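Local coordinates for GGDEF and EAL domain-containing protein (Vibrio cholerae O1 str. 2010EL-1786, PDB 6PWK) that probably acts as a cyclic di-GMP receptor that relays levels of this second messenger to the control of large cell-surface adhesins and biofilm formation, at residues Asp86-Arg91 against Gly98-Asn103; Gln205-Ser210 against Val408-Ile413; Lys213-Glu218 against Leu300-Ile305. All coordinates share one frame; numbering follows the deposited sequence.

In the fold
Following the chain from its N terminus, contact 1 (86-91 with 98-103) comes first and closes a short hairpin loop at an edge of the GGDEF-domain sheet. The other two lie in the EAL domain, on the opposite side of the chain's centre, their centres about 46 Å from that of contact 1. Contact 2 (205-210 with 408-413) closes almost the whole EAL domain, bringing strand 200-209 against the last strand, 408-409, beside the ligand. Nested inside that loop, contact 3 (213-218 with 300-305) ties strand 214-225 to strand 301-305 across strand 269-272 and supplies two magnesium ligands. Contacts 2 and 3 meet where strands 200-209 and 214-225 pair, with probable backbone bonds from Ala207 to Phe215 and His216.

Contact 1 of 3, residues Asp86-Arg91 against Gly98-Asn103; sequences DISIAR and GIIMPN
Strands 88-90 and 98-102 run antiparallel at 176°, their axes 4.8 Å apart, and two hydrogen-bonded pairs, Ser88 with Ile100 and Ala90 with Gly98, enclose the non-hydrogen-bonded pair of Ile89 and Ile99. Each outer pair is bonded in both directions; Ile100 N to Ser88 O, for instance, is 2.9 Å. Ser88 and Ile100 point to the same face, where Ser88 CB sits 3.7 Å from Ile100 CD1. In Ile100, chi1 of -50° sets CG1 beside the backbone N, and chi2 of 175° carries CD1 onward, near the serine CB. This face turns to helix 28-41, whose Tyr31 touches both Ala90 and Ile100. The pairing is a beta hairpin of the GGDEF domain, in which 88-90 is an outermost strand of the five-stranded sheet within this chain and 96-102 pairs in turn, antiparallel, with strand 45-51. Beyond the bonded pairs, Ile87 swings its end back to the partner strand: CD1 meets Met101 CG at 3.6 Å, the two side chains crossing obliquely. Met101, bent at chi2 and chi3, packs against helix 106-118. At the open end of the hairpin Pro102 CG lies 3.6 Å from Asp86 CB, a less certain contact because Asp86 is poorly ordered.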
loop_
_atom_site.group_PDB
_atom_site.type_symbol
_atom_site.label_atom_id
_atom_site.label_comp_id
_atom_site.label_asym_id
_atom_site.label_seq_id
_atom_site.Cartn_x
_atom_site.Cartn_y
_atom_site.Cartn_z
ATOM N N ASP A 86 -36.703 10.274 7.354
ATOM C CA ASP A 86 -35.455 10.953 7.720
ATOM C C ASP A 86 -34.238 10.032 7.655
ATOM O O ASP A 86 -33.230 10.283 8.323
ATOM C CB ASP A 86 -35.553 11.588 9.110
ATOM C CG ASP A 86 -36.178 12.970 9.082
ATOM O OD1 ASP A 86 -36.432 13.490 7.970
ATOM O OD2 ASP A 86 -36.412 13.537 10.168
ATOM N N ILE A 87 -34.300 8.975 6.849
ATOM C CA ILE A 87 -33.208 8.009 6.778
ATOM C C ILE A 87 -32.118 8.553 5.864
ATOM O O ILE A 87 -32.353 8.796 4.675
ATOM C CB ILE A 87 -33.704 6.641 6.288
ATOM C CG1 ILE A 87 -34.547 5.972 7.370
ATOM C CG2 ILE A 87 -32.531 5.746 5.912
ATOM C CD1 ILE A 87 -33.839 5.820 8.688
ATOM N N SER A 88 -30.926 8.739 6.420
ATOM C CA SER A 88 -29.761 9.161 5.660
ATOM C C SER A 88 -28.899 7.939 5.374
ATOM O O SER A 88 -28.510 7.218 6.300
ATOM C CB SER A 88 -28.962 10.218 6.428
ATOM O OG SER A 88 -29.793 11.302 6.815
ATOM N N ILE A 89 -28.622 7.694 4.098
ATOM C CA ILE A 89 -27.724 6.627 3.671
ATOM C C ILE A 89 -26.633 7.266 2.829
ATOM O O ILE A 89 -26.923 7.910 1.813
ATOM C CB ILE A 89 -28.457 5.529 2.885
ATOM C CG1 ILE A 89 -29.608 4.955 3.713
ATOM C CG2 ILE A 89 -27.486 4.422 2.496
ATOM C CD1 ILE A 89 -30.324 3.803 3.047
ATOM N N ALA A 90 -25.383 7.099 3.251
ATOM C CA ALA A 90 -24.265 7.743 2.584
ATOM C C ALA A 90 -23.078 6.793 2.526
ATOM O O ALA A 90 -23.000 5.812 3.270
ATOM C CB ALA A 90 -23.863 9.044 3.290
ATOM N N ARG A 91 -22.154 7.101 1.622
ATOM C CA ARG A 91 -20.898 6.367 1.482
ATOM C C ARG A 91 -19.808 7.224 2.118
ATOM O O ARG A 91 -19.269 8.134 1.483
ATOM C CB ARG A 91 -20.606 6.064 0.018
ATOM C CG ARG A 91 -19.409 5.162 -0.207
ATOM C CD ARG A 91 -19.112 5.021 -1.687
ATOM N NE ARG A 91 -17.882 4.276 -1.933
ATOM C CZ ARG A 91 -17.218 4.297 -3.083
ATOM N NH1 ARG A 91 -17.662 5.033 -4.091
ATOM N NH2 ARG A 91 -16.106 3.589 -3.224
ATOM N N GLY A 98 -22.364 4.840 5.782
ATOM C CA GLY A 98 -22.955 5.419 6.979
ATOM C C GLY A 98 -24.467 5.496 6.868
ATOM O O GLY A 98 -25.013 5.717 5.786
ATOM N N ILE A 99 -25.141 5.310 8.001
ATOM C CA ILE A 99 -26.598 5.281 8.056
ATOM C C ILE A 99 -27.062 6.037 9.293
ATOM O O ILE A 99 -26.544 5.812 10.392
ATOM C CB ILE A 99 -27.134 3.833 8.072
ATOM C CG1 ILE A 99 -26.770 3.119 6.770
ATOM C CG2 ILE A 99 -28.634 3.822 8.280
ATOM C CD1 ILE A 99 -26.863 1.620 6.850
ATOM N N ILE A 100 -28.029 6.935 9.114
ATOM C CA ILE A 100 -28.634 7.692 10.203
ATOM C C ILE A 100 -30.105 7.311 10.281
ATOM O O ILE A 100 -30.814 7.349 9.268
ATOM C CB ILE A 100 -28.476 9.210 10.003
ATOM C CG1 ILE A 100 -27.020 9.564 9.704
ATOM C CG2 ILE A 100 -28.957 9.958 11.234
ATOM C CD1 ILE A 100 -26.805 11.025 9.376
ATOM N N MET A 101 -30.560 6.946 11.479
ATOM C CA MET A 101 -31.934 6.501 11.708
ATOM C C MET A 101 -32.535 7.309 12.851
ATOM O O MET A 101 -32.441 6.915 14.023
ATOM C CB MET A 101 -31.979 5.006 12.010
ATOM C CG MET A 101 -31.507 4.131 10.861
ATOM S SD MET A 101 -30.715 2.620 11.434
ATOM C CE MET A 101 -29.275 3.296 12.258
ATOM N N PRO A 102 -33.157 8.444 12.552
ATOM C CA PRO A 102 -33.736 9.274 13.612
ATOM C C PRO A 102 -35.060 8.714 14.112
ATOM O O PRO A 102 -35.774 7.993 13.411
ATOM C CB PRO A 102 -33.947 10.633 12.930
ATOM C CG PRO A 102 -33.169 10.559 11.640
ATOM C CD PRO A 102 -33.190 9.119 11.249
ATOM N N ASN A 103 -35.374 9.075 15.359
ATOM C CA ASN A 103 -36.634 8.707 16.008
ATOM C C ASN A 103 -36.798 7.192 16.094
ATOM O O ASN A 103 -37.881 6.651 15.860
ATOM C CB ASN A 103 -37.829 9.345 15.295
ATOM C CG ASN A 103 -37.597 10.805 14.963
ATOM O OD1 ASN A 103 -37.780 11.231 13.823
ATOM N ND2 ASN A 103 -37.182 11.579 15.959
#

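Contact 2 of 3, residues Gln205-Ser210 against Val408-Ile413; sequences QAANSS and VFQGFI. With C2E (9,9'-[(2R,3R,3aS,5S,7aR,9R,10R,10aS,12S,14aR)-3,5,10,12-tetrahydroxy-5,12-dioxidooctahydro-2H,7H-difuro[3,2-d:3',2'-j][1,3,7,9,2,8]tetraoxadiphosphacyclododecine-2,9-diyl]bis(2-amino-1,9-dihydro-6H-purin-6-one)), chain C.
Asn208 and Phe409 form the antiparallel hydrogen-bonded pair that joins strand 200-209 to the short, weakly bonded strand 408-409. Phe409 N reaches Asn208 O at 2.7 Å with a nearly straight N-H...O angle of 169°, and the return bond, Asn208 N to Phe409 O, measures 3.0 Å. This pairing helps close the curled sheet of the EAL domain, a TIM-barrel-like fold, by setting the last strand beside the first.

The tightly packed side is that of Ala207, Val408 and the two glutamines. Ala207 CB touches Val408 CG2 at 3.6 Å. Gln205 and Gln410 both carry CG anti to the backbone N and, extended beyond it, they reach across from the two segments and cross with amide planes 84° apart. Gln410 NE2 donates to Gln205 OE1 at 2.8 Å; the bond is bent, and the donor is tilted 21° from the carbonyl plane. Gln410 NE2 also donates to Glu218 OE1, and Gln410 OE1 accepts from Lys355 NZ, so this amide is gripped at both ends. Packing is looser towards Ser210, which is exposed and makes no contact with 408-413, and Phe412 is likewise exposed although its ring lies against the ligand.

One guanine of cyclic di-GMP rests over a face of that ring, C2E C6 being 3.3 Å above its plane and offset toward the rim. Phe412 N binds O6 at 2.8 Å, while Gln205 NE2 donates to N7 at 3.2 Å. The bond that Gln205 OE1 accepts from Gln410 is consistent with the amide being turned so that NE2 faces the acceptor N7. The two donors thus read adjacent acceptors on the guanine's Hoogsteen edge, and Gln410 is probably the second-shell residue that orients the first.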
loop_
_atom_site.group_PDB
_atom_site.type_symbol
_atom_site.label_atom_id
_atom_site.label_comp_id
_atom_site.label_asym_id
_atom_site.label_seq_id
_atom_site.Cartn_x
_atom_site.Cartn_y
_atom_site.Cartn_z
ATOM N N GLN A 205 -2.742 -20.078 28.111
ATOM C CA GLN A 205 -3.755 -21.122 28.006
ATOM C C GLN A 205 -3.149 -22.325 27.295
ATOM O O GLN A 205 -2.673 -22.205 26.161
ATOM C CB GLN A 205 -4.992 -20.623 27.261
ATOM C CG GLN A 205 -6.184 -21.560 27.365
ATOM C CD GLN A 205 -7.393 -21.061 26.603
ATOM O OE1 GLN A 205 -7.286 -20.639 25.451
ATOM N NE2 GLN A 205 -8.554 -21.101 27.245
ATOM N N ALA A 206 -3.175 -23.477 27.957
ATOM C CA ALA A 206 -2.527 -24.668 27.431
ATOM C C ALA A 206 -3.428 -25.395 26.441
ATOM O O ALA A 206 -4.627 -25.568 26.677
ATOM C CB ALA A 206 -2.139 -25.609 28.571
ATOM N N ALA A 207 -2.837 -25.816 25.326
ATOM C CA ALA A 207 -3.499 -26.674 24.349
ATOM C C ALA A 207 -3.042 -28.104 24.611
ATOM O O ALA A 207 -1.887 -28.451 24.344
ATOM C CB ALA A 207 -3.169 -26.236 22.924
ATOM N N ASN A 208 -3.945 -28.928 25.138
ATOM C CA ASN A 208 -3.607 -30.264 25.607
ATOM C C ASN A 208 -4.281 -31.329 24.754
ATOM O O ASN A 208 -5.386 -31.133 24.239
ATOM C CB ASN A 208 -4.016 -30.460 27.073
ATOM C CG ASN A 208 -3.266 -29.544 28.017
ATOM O OD1 ASN A 208 -2.174 -29.070 27.705
ATOM N ND2 ASN A 208 -3.847 -29.292 29.183
ATOM N N SER A 209 -3.599 -32.462 24.619
ATOM C CA SER A 209 -4.166 -33.633 23.972
ATOM C C SER A 209 -5.093 -34.359 24.944
ATOM O O SER A 209 -5.221 -33.991 26.115
ATOM C CB SER A 209 -3.050 -34.558 23.483
ATOM O OG SER A 209 -2.340 -35.115 24.575
ATOM N N SER A 210 -5.752 -35.413 24.455
ATOM C CA SER A 210 -6.582 -36.229 25.336
ATOM C C SER A 210 -5.755 -36.977 26.371
ATOM O O SER A 210 -6.309 -37.436 27.375
ATOM C CB SER A 210 -7.405 -37.222 24.518
ATOM O OG SER A 210 -6.558 -38.093 23.789
ATOM N N VAL A 408 -5.664 -32.167 19.797
ATOM C CA VAL A 408 -5.504 -31.405 21.027
ATOM C C VAL A 408 -6.617 -30.367 21.118
ATOM O O VAL A 408 -7.182 -29.939 20.106
ATOM C CB VAL A 408 -4.102 -30.745 21.121
ATOM C CG1 VAL A 408 -3.201 -31.241 20.002
ATOM C CG2 VAL A 408 -4.184 -29.233 21.111
ATOM N N PHE A 409 -6.943 -29.978 22.352
ATOM C CA PHE A 409 -8.056 -29.082 22.630
ATOM C C PHE A 409 -7.589 -27.924 23.500
ATOM O O PHE A 409 -6.628 -28.046 24.263
ATOM C CB PHE A 409 -9.207 -29.827 23.325
ATOM C CG PHE A 409 -9.654 -31.065 22.600
ATOM C CD1 PHE A 409 -8.979 -32.264 22.767
ATOM C CD2 PHE A 409 -10.750 -31.029 21.754
ATOM C CE1 PHE A 409 -9.386 -33.403 22.098
ATOM C CE2 PHE A 409 -11.162 -32.166 21.086
ATOM C CZ PHE A 409 -10.479 -33.353 21.258
ATOM N N GLN A 410 -8.289 -26.799 23.381
ATOM C CA GLN A 410 -7.960 -25.589 24.121
ATOM C C GLN A 410 -9.248 -24.872 24.493
ATOM O O GLN A 410 -10.202 -24.851 23.711
ATOM C CB GLN A 410 -7.048 -24.666 23.295
ATOM C CG GLN A 410 -6.506 -23.464 24.056
ATOM C CD GLN A 410 -5.599 -22.591 23.206
ATOM O OE1 GLN A 410 -5.200 -22.974 22.106
ATOM N NE2 GLN A 410 -5.272 -21.408 23.714
ATOM N N GLY A 411 -9.277 -24.297 25.681
ATOM C CA GLY A 411 -10.449 -23.571 26.130
ATOM C C GLY A 411 -10.592 -23.645 27.636
ATOM O O GLY A 411 -9.756 -24.204 28.342
ATOM N N PHE A 412 -11.696 -23.064 28.114
ATOM C CA PHE A 412 -11.930 -22.974 29.552
ATOM C C PHE A 412 -12.255 -24.332 30.163
ATOM O O PHE A 412 -11.992 -24.552 31.351
ATOM C CB PHE A 412 -13.054 -21.978 29.838
ATOM C CG PHE A 412 -12.705 -20.554 29.497
ATOM C CD1 PHE A 412 -11.387 -20.124 29.523
ATOM C CD2 PHE A 412 -13.692 -19.647 29.148
ATOM C CE1 PHE A 412 -11.063 -18.816 29.210
ATOM C CE2 PHE A 412 -13.372 -18.337 28.833
ATOM C CZ PHE A 412 -12.057 -17.923 28.864
ATOM N N ILE A 413 -12.820 -25.252 29.378
ATOM C CA ILE A 413 -13.139 -26.570 29.916
ATOM C C ILE A 413 -11.893 -27.432 30.082
ATOM O O ILE A 413 -11.886 -28.342 30.921
ATOM C CB ILE A 413 -14.175 -27.294 29.039
ATOM C CG1 ILE A 413 -14.851 -28.409 29.841
ATOM C CG2 ILE A 413 -13.533 -27.835 27.767
ATOM C CD1 ILE A 413 -15.323 -29.572 29.010
HETATM P P1 C2E C . -7.730 -15.606 19.693
HETATM O O2P C2E C . -6.549 -16.114 18.911
HETATM O O1P C2E C . -8.902 -16.396 19.184
HETATM O "O5'" C2E C . -7.622 -15.997 21.280
HETATM C "C5'" C2E C . -8.693 -16.661 21.864
HETATM C "C4'" C2E C . -9.561 -15.577 22.562
HETATM O "O4'" C2E C . -10.646 -16.105 23.046
HETATM C "C3'" C2E C . -8.845 -15.014 23.804
HETATM O "O3'" C2E C . -9.502 -13.894 24.154
HETATM C "C2'" C2E C . -9.171 -16.104 24.836
HETATM O "O2'" C2E C . -8.945 -15.588 26.216
HETATM C "C1'" C2E C . -10.457 -16.194 24.645
HETATM N N9 C2E C . -11.185 -17.379 25.022
HETATM C C8 C2E C . -10.143 -18.229 25.197
HETATM N N7 C2E C . -10.674 -19.427 25.553
HETATM C C5 C2E C . -11.997 -19.316 25.584
HETATM C C6 C2E C . -13.148 -20.288 25.898
HETATM O O6 C2E C . -12.948 -21.415 26.203
HETATM N N1 C2E C . -14.503 -19.830 25.832
HETATM C C2 C2E C . -14.820 -18.472 25.470
HETATM N N2 C2E C . -16.182 -17.952 25.385
HETATM N N3 C2E C . -13.709 -17.583 25.175
HETATM C C4 C2E C . -12.300 -18.046 25.245
HETATM P P11 C2E C . -8.492 -12.593 24.355
HETATM O O21 C2E C . -7.524 -12.622 25.507
HETATM O O11 C2E C . -9.384 -11.406 24.614
HETATM O O5A C2E C . -7.838 -12.450 22.845
HETATM C C5A C2E C . -8.750 -11.933 21.915
HETATM C C4A C2E C . -8.081 -11.725 20.617
HETATM O O4A C2E C . -7.207 -10.760 20.726
HETATM C C3A C2E C . -7.234 -13.108 20.162
HETATM O O3A C2E C . -8.126 -14.029 19.377
HETATM C C2A C2E C . -6.308 -12.716 19.463
HETATM O O2A C2E C . -6.737 -12.650 18.020
HETATM C C1A C2E C . -5.951 -11.236 20.033
HETATM N N91 C2E C . -4.935 -11.295 20.861
HETATM C C81 C2E C . -4.905 -11.644 22.157
HETATM N N71 C2E C . -3.620 -11.537 22.547
HETATM C C51 C2E C . -2.893 -11.133 21.509
HETATM C C61 C2E C . -1.405 -10.843 21.352
HETATM O O61 C2E C . -0.702 -10.983 22.288
HETATM N N11 C2E C . -0.869 -10.411 20.098
HETATM C C21 C2E C . -1.736 -10.245 18.965
HETATM N N21 C2E C . -1.187 -9.805 17.692
HETATM N N31 C2E C . -3.163 -10.529 19.127
HETATM C C41 C2E C . -3.714 -10.978 20.441
#

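Contact 3 of 3, residues Lys213-Glu218 against Leu300-Ile305; sequences KTFHRE and LLHFEI. With MG (magnesium ion), chain E.
Phe215 CE2 lies 3.8 Å from His302 CE1 in a contact between two strands of the EAL barrel, 214-218 and 301-305, which are not paired with each other: their axes stay 8.6 Å apart and cross at -64°. Strand 269-272 stands between them in the sheet, so side chains, and the magnesium they bind, bridge the gap. The Phe215 and His302 rings meet obliquely, and His216 completes an aromatic cluster. In the next position CG of His216 falls between the backbone N and the carbonyl carbon (chi1 62°), and the ring meets His302 rim to rim. ND1 of His216 and ND1 of His302 share a hydrogen bond of 3.1 Å, each nitrogen near the plane of the other ring. The remaining nitrogens are also engaged, His216 NE2 with Lys355 and His302 NE2 with Lys352. Glu218, extended beyond CG, touches cyclic di-GMP and reaches the magnesium ion, where Asn272 and Asp334 are further ligands. Its carboxylate stands 76° from that of Glu304; Lys355 forms salt bridges to both acids, and Glu218 OE1 also accepts from Gln410 NE2. The magnesium lies 2.3 Å from Glu218 OE2 and 2.2 Å from Glu304 OE1.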
loop_
_atom_site.group_PDB
_atom_site.type_symbol
_atom_site.label_atom_id
_atom_site.label_comp_id
_atom_site.label_asym_id
_atom_site.label_seq_id
_atom_site.Cartn_x
_atom_site.Cartn_y
_atom_site.Cartn_z
ATOM N N LYS A 213 -0.868 -34.430 27.267
ATOM C CA LYS A 213 0.321 -33.832 26.675
ATOM C C LYS A 213 0.021 -32.406 26.231
ATOM O O LYS A 213 -0.930 -32.165 25.481
ATOM C CB LYS A 213 0.801 -34.675 25.493
ATOM C CG LYS A 213 1.848 -34.012 24.600
ATOM C CD LYS A 213 1.225 -33.480 23.313
ATOM C CE LYS A 213 2.287 -33.070 22.302
ATOM N NZ LYS A 213 3.212 -32.033 22.835
ATOM N N THR A 214 0.833 -31.460 26.695
ATOM C CA THR A 214 0.643 -30.048 26.376
ATOM C C THR A 214 1.368 -29.733 25.070
ATOM O O THR A 214 2.599 -29.796 24.998
ATOM C CB THR A 214 1.132 -29.162 27.522
ATOM O OG1 THR A 214 1.278 -27.811 27.065
ATOM C CG2 THR A 214 2.457 -29.668 28.084
ATOM N N PHE A 215 0.596 -29.411 24.029
ATOM C CA PHE A 215 1.186 -29.033 22.748
ATOM C C PHE A 215 1.921 -27.702 22.864
ATOM O O PHE A 215 3.120 -27.611 22.575
ATOM C CB PHE A 215 0.095 -28.965 21.675
ATOM C CG PHE A 215 0.623 -28.782 20.281
ATOM C CD1 PHE A 215 0.996 -29.876 19.518
ATOM C CD2 PHE A 215 0.739 -27.517 19.730
ATOM C CE1 PHE A 215 1.480 -29.713 18.235
ATOM C CE2 PHE A 215 1.222 -27.346 18.446
ATOM C CZ PHE A 215 1.593 -28.446 17.698
ATOM N N HIS A 216 1.213 -26.659 23.290
ATOM C CA HIS A 216 1.831 -25.378 23.597
ATOM C C HIS A 216 0.893 -24.600 24.509
ATOM O O HIS A 216 -0.230 -25.027 24.787
ATOM C CB HIS A 216 2.165 -24.584 22.323
ATOM C CG HIS A 216 0.974 -24.217 21.488
ATOM N ND1 HIS A 216 1.012 -24.204 20.110
ATOM C CD2 HIS A 216 -0.277 -23.826 21.830
ATOM C CE1 HIS A 216 -0.167 -23.836 19.640
ATOM N NE2 HIS A 216 -0.968 -23.599 20.664
ATOM N N ARG A 217 1.371 -23.448 24.968
ATOM C CA ARG A 217 0.562 -22.493 25.715
ATOM C C ARG A 217 0.443 -21.217 24.897
ATOM O O ARG A 217 1.453 -20.560 24.621
ATOM C CB ARG A 217 1.172 -22.199 27.087
ATOM C CG ARG A 217 0.787 -23.190 28.168
ATOM C CD ARG A 217 1.462 -22.853 29.484
ATOM N NE ARG A 217 2.405 -23.894 29.877
ATOM C CZ ARG A 217 2.073 -24.975 30.575
ATOM N NH1 ARG A 217 0.817 -25.156 30.962
ATOM N NH2 ARG A 217 2.996 -25.875 30.885
ATOM N N GLU A 218 -0.781 -20.871 24.508
ATOM C CA GLU A 218 -1.015 -19.643 23.764
ATOM C C GLU A 218 -0.968 -18.442 24.699
ATOM O O GLU A 218 -1.501 -18.481 25.812
ATOM C CB GLU A 218 -2.362 -19.693 23.044
ATOM C CG GLU A 218 -2.654 -18.457 22.208
ATOM C CD GLU A 218 -3.903 -18.600 21.364
ATOM O OE1 GLU A 218 -4.613 -19.618 21.514
ATOM O OE2 GLU A 218 -4.176 -17.694 20.547
ATOM N N LEU A 300 11.096 -23.156 21.013
ATOM C CA LEU A 300 9.960 -23.058 21.919
ATOM C C LEU A 300 8.987 -21.952 21.524
ATOM O O LEU A 300 8.153 -21.550 22.342
ATOM C CB LEU A 300 10.449 -22.839 23.352
ATOM C CG LEU A 300 11.333 -23.926 23.967
ATOM C CD1 LEU A 300 11.910 -23.458 25.293
ATOM C CD2 LEU A 300 10.541 -25.209 24.153
ATOM N N LEU A 301 9.074 -21.453 20.292
ATOM C CA LEU A 301 8.236 -20.353 19.827
ATOM C C LEU A 301 7.371 -20.827 18.670
ATOM O O LEU A 301 7.891 -21.242 17.629
ATOM C CB LEU A 301 9.085 -19.153 19.398
ATOM C CG LEU A 301 9.725 -18.311 20.502
ATOM C CD1 LEU A 301 10.640 -17.258 19.902
ATOM C CD2 LEU A 301 8.659 -17.659 21.363
ATOM N N HIS A 302 6.056 -20.762 18.855
ATOM C CA HIS A 302 5.085 -21.003 17.795
ATOM C C HIS A 302 4.414 -19.677 17.462
ATOM O O HIS A 302 3.864 -19.018 18.350
ATOM C CB HIS A 302 4.042 -22.039 18.216
ATOM C CG HIS A 302 4.586 -23.426 18.360
ATOM N ND1 HIS A 302 3.788 -24.508 18.665
ATOM C CD2 HIS A 302 5.844 -23.911 18.237
ATOM C CE1 HIS A 302 4.532 -25.599 18.726
ATOM N NE2 HIS A 302 5.784 -25.263 18.470
ATOM N N PHE A 303 4.465 -19.284 16.194
ATOM C CA PHE A 303 3.855 -18.039 15.745
ATOM C C PHE A 303 2.482 -18.339 15.158
ATOM O O PHE A 303 2.374 -19.033 14.143
ATOM C CB PHE A 303 4.748 -17.327 14.729
ATOM C CG PHE A 303 5.983 -16.725 15.335
ATOM C CD1 PHE A 303 5.931 -15.490 15.960
ATOM C CD2 PHE A 303 7.193 -17.398 15.293
ATOM C CE1 PHE A 303 7.063 -14.935 16.526
ATOM C CE2 PHE A 303 8.330 -16.847 15.856
ATOM C CZ PHE A 303 8.265 -15.614 16.474
ATOM N N GLU A 304 1.438 -17.821 15.801
ATOM C CA GLU A 304 0.063 -18.074 15.387
ATOM C C GLU A 304 -0.340 -17.012 14.371
ATOM O O GLU A 304 -0.475 -15.832 14.712
ATOM C CB GLU A 304 -0.870 -18.080 16.594
ATOM C CG GLU A 304 -2.081 -18.980 16.423
ATOM C CD GLU A 304 -2.556 -19.579 17.734
ATOM O OE1 GLU A 304 -3.474 -19.006 18.358
ATOM O OE2 GLU A 304 -2.005 -20.622 18.146
ATOM N N ILE A 305 -0.535 -17.430 13.130
ATOM C CA ILE A 305 -0.816 -16.533 12.012
ATOM C C ILE A 305 -2.278 -16.704 11.619
ATOM O O ILE A 305 -2.723 -17.840 11.416
ATOM C CB ILE A 305 0.105 -16.819 10.812
ATOM C CG1 ILE A 305 1.571 -16.662 11.226
ATOM C CG2 ILE A 305 -0.229 -15.902 9.654
ATOM C CD1 ILE A 305 2.554 -17.074 10.156
HETATM MG MG MG E . -4.903 -17.386 18.388
#